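Extracellular solute-binding protein, family 3 (Methylophaga aminisulfidivorans MP, PDB 5SV6) has a periplasmic solute-binding-protein-like architecture, though its exact role, probably linked to methanol dehydrogenase, remains uncertain. Local coordinates at residues 178-182 with 183-187. Residues are numbered along the deposited sequence; the frame is centred on the assembly and turned at random.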
loop_
_atom_site.group_PDB
_atom_site.type_symbol
_atom_site.label_atom_id
_atom_site.label_comp_id
_atom_site.label_asym_id
_atom_site.label_seq_id
_atom_site.Cartn_x
_atom_site.Cartn_y
_atom_site.Cartn_z
ATOM N N TYR A 178 -1.387 -1.981 -21.808
ATOM C CA TYR A 178 -2.106 -2.783 -20.824
ATOM C C TYR A 178 -2.283 -2.061 -19.475
ATOM O O TYR A 178 -3.387 -1.996 -18.945
ATOM C CB TYR A 178 -1.411 -4.126 -20.608
ATOM C CG TYR A 178 -2.114 -4.971 -19.575
ATOM C CD1 TYR A 178 -3.443 -5.332 -19.744
ATOM C CD2 TYR A 178 -1.460 -5.392 -18.428
ATOM C CE1 TYR A 178 -4.102 -6.097 -18.809
ATOM C CE2 TYR A 178 -2.116 -6.171 -17.477
ATOM C CZ TYR A 178 -3.442 -6.515 -17.678
ATOM O OH TYR A 178 -4.106 -7.273 -16.748
ATOM N N THR A 179 -1.195 -1.508 -18.947
ATOM C CA THR A 179 -1.212 -0.790 -17.660
ATOM C C THR A 179 -2.143 0.429 -17.683
ATOM O O THR A 179 -2.880 0.699 -16.719
ATOM C CB THR A 179 0.213 -0.314 -17.295
ATOM O OG1 THR A 179 1.077 -1.450 -17.163
ATOM C CG2 THR A 179 0.210 0.466 -15.986
HETATM N N MSE A 180 -2.111 1.162 -18.792
HETATM C CA MSE A 180 -2.956 2.343 -18.966
HETATM C C MSE A 180 -4.443 2.004 -19.143
HETATM O O MSE A 180 -5.297 2.883 -19.014
HETATM C CB MSE A 180 -2.490 3.165 -20.162
HETATM C CG MSE A 180 -1.150 3.817 -19.971
HETATM SE SE MSE A 180 -1.082 4.955 -18.374
HETATM C CE MSE A 180 -0.044 3.795 -17.203
ATOM N N SER A 181 -4.745 0.752 -19.473
ATOM C CA SER A 181 -6.135 0.308 -19.599
ATOM C C SER A 181 -6.727 0.012 -18.222
ATOM O O SER A 181 -7.941 -0.170 -18.084
ATOM C CB SER A 181 -6.241 -0.938 -20.486
ATOM O OG SER A 181 -5.856 -2.127 -19.796
ATOM N N LEU A 182 -5.862 -0.049 -17.209
ATOM C CA LEU A 182 -6.281 -0.430 -15.854
ATOM C C LEU A 182 -6.285 0.724 -14.849
ATOM O O LEU A 182 -7.114 0.755 -13.953
ATOM C CB LEU A 182 -5.381 -1.539 -15.296
ATOM C CG LEU A 182 -5.377 -2.888 -16.010
ATOM C CD1 LEU A 182 -4.262 -3.777 -15.479
ATOM C CD2 LEU A 182 -6.729 -3.576 -15.868
ATOM N N ILE A 183 -5.333 1.641 -14.976
ATOM C CA ILE A 183 -5.125 2.654 -13.943
ATOM C C ILE A 183 -5.815 3.955 -14.342
ATOM O O ILE A 183 -5.688 4.406 -15.479
ATOM C CB ILE A 183 -3.615 2.912 -13.696
ATOM C CG1 ILE A 183 -2.881 1.603 -13.360
ATOM C CG2 ILE A 183 -3.414 3.947 -12.586
ATOM C CD1 ILE A 183 -3.417 0.873 -12.112
ATOM N N GLY A 184 -6.549 4.552 -13.410
ATOM C CA GLY A 184 -7.243 5.797 -13.690
ATOM C C GLY A 184 -6.331 7.001 -13.572
ATOM O O GLY A 184 -5.414 7.021 -12.741
ATOM N N PHE A 185 -6.560 8.005 -14.417
ATOM C CA PHE A 185 -5.854 9.276 -14.283
ATOM C C PHE A 185 -6.847 10.428 -14.289
ATOM O O PHE A 185 -7.975 10.287 -14.771
ATOM C CB PHE A 185 -4.838 9.478 -15.410
ATOM C CG PHE A 185 -3.639 8.580 -15.318
ATOM C CD1 PHE A 185 -3.705 7.267 -15.759
ATOM C CD2 PHE A 185 -2.439 9.053 -14.806
ATOM C CE1 PHE A 185 -2.595 6.440 -15.680
ATOM C CE2 PHE A 185 -1.327 8.234 -14.731
ATOM C CZ PHE A 185 -1.407 6.927 -15.165
ATOM N N LYS A 186 -6.414 11.570 -13.769
ATOM C CA LYS A 186 -7.268 12.748 -13.710
ATOM C C LYS A 186 -7.600 13.268 -15.113
ATOM O O LYS A 186 -6.764 13.227 -16.023
ATOM C CB LYS A 186 -6.615 13.839 -12.867
ATOM C CG LYS A 186 -7.583 14.893 -12.333
ATOM C CD LYS A 186 -6.846 15.881 -11.423
ATOM C CE LYS A 186 -7.788 16.905 -10.813
ATOM N NZ LYS A 186 -7.069 17.772 -9.822
ATOM N N SER A 187 -8.833 13.736 -15.271
ATOM C CA SER A 187 -9.291 14.371 -16.505
ATOM C C SER A 187 -10.443 15.276 -16.113
ATOM O O SER A 187 -10.838 15.302 -14.940
ATOM C CB SER A 187 -9.773 13.329 -17.514
ATOM O OG SER A 187 -10.998 12.738 -17.102
HETATM O O HOH W 1 -7.376 3.802 -17.384
#
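Two backbone N-H groups converge on the carbonyl oxygen of Thr-179: the N of Ile-183 donates to Thr-179 O over 3.2 Å, lying nearly on the line of the C=O bond but with its N-H bent to 144°, and Leu-182 N reaches Thr-179 O at 3.1 Å. The shared acceptor ties the turn that follows Thr-179 to the first residue of the loop. One residue earlier, Tyr-178 O likewise accepts twice, from the backbone N of Ser-181 and, at 2.6 Å, from Ser-181 OG; a serine suits this place because its short hydroxyl can fold back onto the turn. A water donates to Met-180 O at 2.8 Å and to Ile-183 O at 2.6 Å, bridging two carbonyls that cannot bond to each other.

The apolar part lies along Ile-183 and Phe-185. The branched Ile-183 sets CG1 anti to its carbonyl carbon (chi1 -55°), which places CG1 3.5 Å from Thr-179 O and 4.2 Å from Thr-179 CG2, while the side chain also meets Pro-158. Replacing Ile-183 with an alanine would probably open a gap beside the Thr-179 methyl and Pro-158. Met-180, present as selenomethionine, is bent at chi2 and chi3 and swings back toward the loop: its SE sits 3.4 Å from Phe-185 CE1 and lies 56° off the ring normal, an oblique approach in which Met-180 CE also nears Phe-185 CE1 and CZ. Methionine's long, unbranched, flexible chain suits this reach. Leu-182 instead packs on Leu-199 and Leu-200, tying the turn to helix 197-206. Where the chain leaves helix 172-180 of this periplasmic-binding-protein-like fold, an i+4 to i backbone bond is thus joined, at the surface, by an i, i+5 Met-aromatic contact.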